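Local coordinates for protein xyloglucanase (Paenibacillus pabuli, PDB 2JEP) that probably hydrolyses xyloglucan, a polysaccharide of plant cell walls, as a family 5 glycoside hydrolase built on a TIM barrel, at residues 155-160 against 203-208; 240-245 against 310-315. All coordinates share one frame; numbering follows the deposited sequence.

How the interactions relate
Both contacts lie in the outer layer of one TIM barrel. Their centres lie about 19 Å (interaction 1) and 18 Å (interaction 2) from the centre of the chain, and about 19 Å from each other. Helix 193-211 joins them. One side of it receives helix 150-167 in interaction 1, and the loop 240-245 of interaction 2 runs along another. They meet directly where Gln204 OE1 lies 2.9 Å from Thr244 N, a probable hydrogen bond. Pro243 packs on Gln204 beside it. Interaction 1 also reaches Ser179, just past strand 175-178, at the strand end where family 5 enzymes generally carry the acid/base. Interaction 2 is side-chain packing outside strands 259-265 and 319-324.

Interaction 1. Residues 155-160 against 203-208; sequences EKYKKV and NQIFVD
The ring of Tyr157 has Ile205 CG2 at its edge, near its plane, 4.1 Å from Tyr157 CD2. Phe206 CB approaches the same ring obliquely, 3.8 Å from Tyr157 CE2. The Phe206 ring has Asn203 O, from its own helix, in plane at its edge. The contact pairs two neighbouring outer helices of the TIM barrel, 150-167 and 193-211. Their segments run roughly parallel at 29°, with axes 9.5 Å apart. Side chains bridge the gap, and Tyr157 takes part in two of the three residue pairs. Its CG lies anti to the backbone N (chi1 -176°), which sends the ring across to Ile205 and Phe206. The hydroxyl goes past Phe206 and donates a hydrogen bond to Ser179 O beyond strand 175-178. This buried polar atom is therefore satisfied, and the bond helps fix the ring. Trp161 makes edge-to-face pairs with both Tyr157 and Phe206. On the outer side, Lys158 offers only the base of its extended chain: Lys158 CB sits 3.9 Å from Ile205 CG2, and its amine leads away. Deeper in, Tyr157 OH comes within 3.4 Å of Phe206 CB.

Interaction 2. Residues 240-245 against 310-315; sequences FTLPTD and DKFVTQ
Phe240 and Phe312 form the tight part of this contact. Phe240 CE2 meets the far end of the Phe312 ring, 3.8 Å from Phe312 CE1 and 3.8 Å from Phe312 CZ. The neighbouring Phe240 CD2 is 4.0 Å from Phe312 CZ. The ring planes are nearly perpendicular, at 87°, and the centroids are 5.8 Å apart. Leu242 adds one methyl: Leu242 CD2 lies 4.1 Å from Phe312 CE1. That single ring carbon thus touches both loop residues. The backbones stay well apart, with 9.7 Å between the CA atoms of Leu242 and Phe312, and the side chains span the distance. Phe240 reaches across with CG anti to its backbone N (chi1 -177°). In Phe312, CG sits beside the backbone N (chi1 -60°), which points the ring at the loop.

The other side is loose. Gln315 is exposed to solvent and starts toward the loop. Gln315 CB is 5.9 Å from Leu242 CD1, and the amide beyond it leads away. The chain around Phe312 leaves regular helix geometry, with a wider pi-type turn at 310-313, and Gln315 N bonds back to Phe312 O at 2.9 Å.

The contact belongs to the TIM barrel's outer layer. Segment 240-245 is part of the crossover from strand 222-225 to strand 259-265, and it lies between helices 193-211 and 298-313. Phe240 rests on Tyr196 and Asn200 of helix 193-211. Leu242 and Phe312 both pack on Ile261 of strand 259-265. Phe312 also touches Val319 of strand 319-324, and Thr234 and Val235 of the short helix 231-235.

Interaction 1. Residues 155-160 against 203-208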
loop_
_atom_site.group_PDB
_atom_site.type_symbol
_atom_site.label_atom_id
_atom_site.label_comp_id
_atom_site.label_asym_id
_atom_site.label_seq_id
_atom_site.Cartn_x
_atom_site.Cartn_y
_atom_site.Cartn_z
ATOM N N GLU A 155 -22.704 -2.675 3.829
ATOM C CA GLU A 155 -23.328 -1.388 4.035
ATOM C C GLU A 155 -22.442 -0.433 4.818
ATOM O O GLU A 155 -22.351 0.736 4.498
ATOM C CB GLU A 155 -24.680 -1.582 4.744
ATOM C CG GLU A 155 -25.457 -0.317 5.039
ATOM C CD GLU A 155 -25.972 0.427 3.842
ATOM O OE1 GLU A 155 -26.072 -0.171 2.747
ATOM O OE2 GLU A 155 -26.322 1.644 4.026
ATOM N N LYS A 156 -21.789 -0.934 5.849
ATOM C CA LYS A 156 -20.842 -0.134 6.613
ATOM C C LYS A 156 -19.735 0.374 5.712
ATOM O O LYS A 156 -19.356 1.539 5.754
ATOM C CB LYS A 156 -20.279 -0.978 7.746
ATOM C CG LYS A 156 -19.305 -0.269 8.695
ATOM C CD LYS A 156 -19.030 -1.146 9.921
ATOM C CE LYS A 156 -18.033 -0.548 10.878
ATOM N NZ LYS A 156 -17.959 -1.380 12.126
ATOM N N TYR A 157 -19.182 -0.522 4.904
ATOM C CA TYR A 157 -18.120 -0.152 3.977
ATOM C C TYR A 157 -18.553 0.942 2.994
ATOM O O TYR A 157 -17.829 1.921 2.766
ATOM C CB TYR A 157 -17.664 -1.419 3.253
ATOM C CG TYR A 157 -16.495 -1.269 2.316
ATOM C CD1 TYR A 157 -15.212 -1.050 2.807
ATOM C CD2 TYR A 157 -16.655 -1.404 0.947
ATOM C CE1 TYR A 157 -14.125 -0.993 1.959
ATOM C CE2 TYR A 157 -15.575 -1.332 0.090
ATOM C CZ TYR A 157 -14.302 -1.130 0.589
ATOM O OH TYR A 157 -13.235 -1.058 -0.292
ATOM N N LYS A 158 -19.742 0.780 2.409
ATOM C CA LYS A 158 -20.304 1.806 1.562
ATOM C C LYS A 158 -20.381 3.150 2.285
ATOM O O LYS A 158 -19.962 4.180 1.759
ATOM C CB LYS A 158 -21.689 1.373 1.054
ATOM C CG LYS A 158 -22.428 2.445 0.213
ATOM C CD LYS A 158 -23.844 1.966 -0.081
ATOM C CE LYS A 158 -24.751 2.995 -0.679
ATOM N NZ LYS A 158 -26.108 2.377 -0.779
ATOM N N LYS A 159 -20.976 3.159 3.479
ATOM C CA LYS A 159 -21.166 4.419 4.194
ATOM C C LYS A 159 -19.832 5.062 4.582
ATOM O O LYS A 159 -19.703 6.294 4.535
ATOM C CB LYS A 159 -22.046 4.191 5.433
ATOM C CG LYS A 159 -23.499 3.864 5.122
ATOM C CD LYS A 159 -24.229 5.064 4.495
ATOM C CE LYS A 159 -25.749 4.932 4.513
ATOM N NZ LYS A 159 -26.338 6.226 4.008
ATOM N N VAL A 160 -18.847 4.235 4.963
ATOM C CA VAL A 160 -17.526 4.738 5.308
ATOM C C VAL A 160 -16.879 5.361 4.074
ATOM O O VAL A 160 -16.411 6.499 4.137
ATOM C CB VAL A 160 -16.690 3.621 5.947
ATOM C CG1 VAL A 160 -15.205 3.999 6.030
ATOM C CG2 VAL A 160 -17.266 3.306 7.320
ATOM N N ASN A 203 -14.527 -4.347 -3.665
ATOM C CA ASN A 203 -13.905 -3.451 -4.651
ATOM C C ASN A 203 -14.962 -2.780 -5.526
ATOM O O ASN A 203 -14.833 -1.600 -5.837
ATOM C CB ASN A 203 -12.893 -4.186 -5.538
ATOM C CG ASN A 203 -11.551 -4.403 -4.860
ATOM O OD1 ASN A 203 -11.160 -3.633 -3.993
ATOM N ND2 ASN A 203 -10.811 -5.434 -5.292
ATOM N N GLN A 204 -15.983 -3.531 -5.922
ATOM C CA GLN A 204 -17.046 -2.960 -6.785
ATOM C C GLN A 204 -17.849 -1.889 -6.061
ATOM O O GLN A 204 -18.158 -0.835 -6.612
ATOM C CB GLN A 204 -17.955 -4.072 -7.301
ATOM C CG GLN A 204 -18.923 -3.569 -8.370
ATOM C CD GLN A 204 -18.167 -3.113 -9.606
ATOM O OE1 GLN A 204 -17.566 -3.935 -10.313
ATOM N NE2 GLN A 204 -18.136 -1.800 -9.847
ATOM N N ILE A 205 -18.228 -2.181 -4.818
ATOM C CA ILE A 205 -18.939 -1.200 -3.977
ATOM C C ILE A 205 -18.121 0.072 -3.803
ATOM O O ILE A 205 -18.646 1.201 -3.915
ATOM C CB ILE A 205 -19.288 -1.826 -2.586
ATOM C CG1 ILE A 205 -20.351 -2.916 -2.753
ATOM C CG2 ILE A 205 -19.793 -0.759 -1.605
ATOM C CD1 ILE A 205 -20.409 -3.904 -1.575
ATOM N N PHE A 206 -16.837 -0.104 -3.508
ATOM C CA PHE A 206 -15.938 1.044 -3.381
ATOM C C PHE A 206 -15.960 1.895 -4.644
ATOM O O PHE A 206 -16.156 3.119 -4.582
ATOM C CB PHE A 206 -14.523 0.533 -3.044
ATOM C CG PHE A 206 -13.421 1.477 -3.376
ATOM C CD1 PHE A 206 -13.143 2.568 -2.571
ATOM C CD2 PHE A 206 -12.596 1.246 -4.467
ATOM C CE1 PHE A 206 -12.050 3.398 -2.867
ATOM C CE2 PHE A 206 -11.531 2.061 -4.752
ATOM C CZ PHE A 206 -11.259 3.150 -3.958
ATOM N N VAL A 207 -15.709 1.277 -5.791
ATOM C CA VAL A 207 -15.617 2.044 -7.030
ATOM C C VAL A 207 -16.913 2.825 -7.274
ATOM O O VAL A 207 -16.890 4.037 -7.475
ATOM C CB VAL A 207 -15.264 1.135 -8.236
ATOM C CG1 VAL A 207 -15.456 1.886 -9.564
ATOM C CG2 VAL A 207 -13.808 0.556 -8.121
ATOM N N ASP A 208 -18.035 2.126 -7.237
ATOM C CA ASP A 208 -19.295 2.773 -7.586
ATOM C C ASP A 208 -19.704 3.821 -6.559
ATOM O O ASP A 208 -20.261 4.862 -6.910
ATOM C CB ASP A 208 -20.405 1.748 -7.700
ATOM C CG ASP A 208 -20.207 0.760 -8.860
ATOM O OD1 ASP A 208 -19.516 1.073 -9.834
ATOM O OD2 ASP A 208 -20.792 -0.333 -8.801
#

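Interaction 2. Residues 240-245 against 310-315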
loop_
_atom_site.group_PDB
_atom_site.type_symbol
_atom_site.label_atom_id
_atom_site.label_comp_id
_atom_site.label_asym_id
_atom_site.label_seq_id
_atom_site.Cartn_x
_atom_site.Cartn_y
_atom_site.Cartn_z
ATOM N N PHE A 240 -10.013 -13.594 -8.771
ATOM C CA PHE A 240 -10.009 -12.126 -8.886
ATOM C C PHE A 240 -10.799 -11.690 -10.118
ATOM O O PHE A 240 -10.660 -12.282 -11.178
ATOM C CB PHE A 240 -8.574 -11.601 -9.009
ATOM C CG PHE A 240 -8.465 -10.092 -9.060
ATOM C CD1 PHE A 240 -8.730 -9.323 -7.948
ATOM C CD2 PHE A 240 -8.141 -9.445 -10.235
ATOM C CE1 PHE A 240 -8.608 -7.946 -8.010
ATOM C CE2 PHE A 240 -8.057 -8.066 -10.295
ATOM C CZ PHE A 240 -8.287 -7.324 -9.183
ATOM N N THR A 241 -11.604 -10.640 -9.968
ATOM C CA THR A 241 -12.249 -9.988 -11.083
ATOM C C THR A 241 -11.991 -8.493 -11.060
ATOM O O THR A 241 -11.869 -7.892 -9.993
ATOM C CB THR A 241 -13.759 -10.272 -11.163
ATOM O OG1 THR A 241 -14.403 -9.761 -9.999
ATOM C CG2 THR A 241 -14.035 -11.775 -11.321
ATOM N N LEU A 242 -11.901 -7.901 -12.240
ATOM C CA LEU A 242 -11.740 -6.459 -12.360
ATOM C C LEU A 242 -13.099 -5.782 -12.197
ATOM O O LEU A 242 -14.088 -6.219 -12.774
ATOM C CB LEU A 242 -11.123 -6.097 -13.716
ATOM C CG LEU A 242 -9.646 -6.485 -13.833
ATOM C CD1 LEU A 242 -9.266 -6.607 -15.307
ATOM C CD2 LEU A 242 -8.738 -5.508 -13.071
ATOM N N PRO A 243 -13.166 -4.705 -11.406
ATOM C CA PRO A 243 -14.443 -4.040 -11.259
ATOM C C PRO A 243 -14.885 -3.340 -12.532
ATOM O O PRO A 243 -14.046 -2.916 -13.317
ATOM C CB PRO A 243 -14.177 -3.005 -10.168
ATOM C CG PRO A 243 -12.749 -2.803 -10.164
ATOM C CD PRO A 243 -12.107 -4.047 -10.623
ATOM N N THR A 244 -16.192 -3.200 -12.724
ATOM C CA THR A 244 -16.702 -2.287 -13.728
ATOM C C THR A 244 -16.610 -0.870 -13.154
ATOM O O THR A 244 -16.447 -0.686 -11.954
ATOM C CB THR A 244 -18.177 -2.607 -14.087
ATOM O OG1 THR A 244 -19.006 -2.524 -12.915
ATOM C CG2 THR A 244 -18.310 -4.012 -14.688
ATOM N N ASP A 245 -16.740 0.141 -14.000
ATOM C CA ASP A 245 -16.647 1.522 -13.531
ATOM C C ASP A 245 -17.635 2.391 -14.302
ATOM O O ASP A 245 -17.290 3.426 -14.861
ATOM C CB ASP A 245 -15.191 1.998 -13.686
ATOM C CG ASP A 245 -14.860 3.235 -12.850
ATOM O OD1 ASP A 245 -15.713 3.726 -12.085
ATOM O OD2 ASP A 245 -13.712 3.703 -12.965
ATOM N N ASP A 310 2.081 -8.538 -17.473
ATOM C CA ASP A 310 1.368 -9.269 -18.522
ATOM C C ASP A 310 -0.152 -9.278 -18.281
ATOM O O ASP A 310 -0.940 -9.179 -19.224
ATOM C CB ASP A 310 1.871 -10.698 -18.583
ATOM C CG ASP A 310 3.252 -10.832 -19.195
ATOM O OD1 ASP A 310 3.735 -9.906 -19.863
ATOM O OD2 ASP A 310 3.859 -11.903 -19.001
ATOM N N LYS A 311 -0.576 -9.415 -17.029
ATOM C CA LYS A 311 -1.993 -9.552 -16.723
ATOM C C LYS A 311 -2.708 -8.206 -16.709
ATOM O O LYS A 311 -3.836 -8.110 -17.173
ATOM C CB LYS A 311 -2.195 -10.279 -15.390
ATOM C CG LYS A 311 -3.646 -10.555 -15.015
ATOM C CD LYS A 311 -4.413 -11.369 -16.051
ATOM C CE LYS A 311 -3.827 -12.753 -16.273
ATOM N NZ LYS A 311 -4.689 -13.558 -17.179
ATOM N N PHE A 312 -2.062 -7.183 -16.147
ATOM C CA PHE A 312 -2.729 -5.921 -15.859
ATOM C C PHE A 312 -2.198 -4.743 -16.636
ATOM O O PHE A 312 -2.981 -4.016 -17.251
ATOM C CB PHE A 312 -2.715 -5.640 -14.353
ATOM C CG PHE A 312 -3.405 -6.693 -13.558
ATOM C CD1 PHE A 312 -4.765 -6.909 -13.728
ATOM C CD2 PHE A 312 -2.714 -7.463 -12.633
ATOM C CE1 PHE A 312 -5.399 -7.877 -13.035
ATOM C CE2 PHE A 312 -3.375 -8.445 -11.920
ATOM C CZ PHE A 312 -4.715 -8.636 -12.118
ATOM N N VAL A 313 -0.891 -4.499 -16.595
ATOM C CA VAL A 313 -0.347 -3.289 -17.223
ATOM C C VAL A 313 -0.679 -3.251 -18.711
ATOM O O VAL A 313 -1.052 -2.185 -19.246
ATOM C CB VAL A 313 1.180 -3.136 -17.009
ATOM C CG1 VAL A 313 1.686 -1.851 -17.713
ATOM C CG2 VAL A 313 1.528 -3.066 -15.491
ATOM N N THR A 314 -0.554 -4.406 -19.363
ATOM C CA THR A 314 -0.829 -4.506 -20.797
ATOM C C THR A 314 -2.282 -4.232 -21.138
ATOM O O THR A 314 -2.597 -4.021 -22.320
ATOM C CB THR A 314 -0.507 -5.912 -21.357
ATOM O OG1 THR A 314 -1.294 -6.924 -20.715
ATOM C CG2 THR A 314 0.971 -6.226 -21.266
ATOM N N GLN A 315 -3.169 -4.342 -20.155
ATOM C CA GLN A 315 -4.606 -4.107 -20.371
ATOM C C GLN A 315 -5.014 -2.691 -20.007
ATOM O O GLN A 315 -6.207 -2.356 -20.033
ATOM C CB GLN A 315 -5.420 -5.120 -19.573
ATOM C CG GLN A 315 -5.084 -6.595 -19.857
ATOM C CD GLN A 315 -4.995 -6.942 -21.337
ATOM O OE1 GLN A 315 -3.926 -7.305 -21.846
ATOM N NE2 GLN A 315 -6.113 -6.833 -22.027
#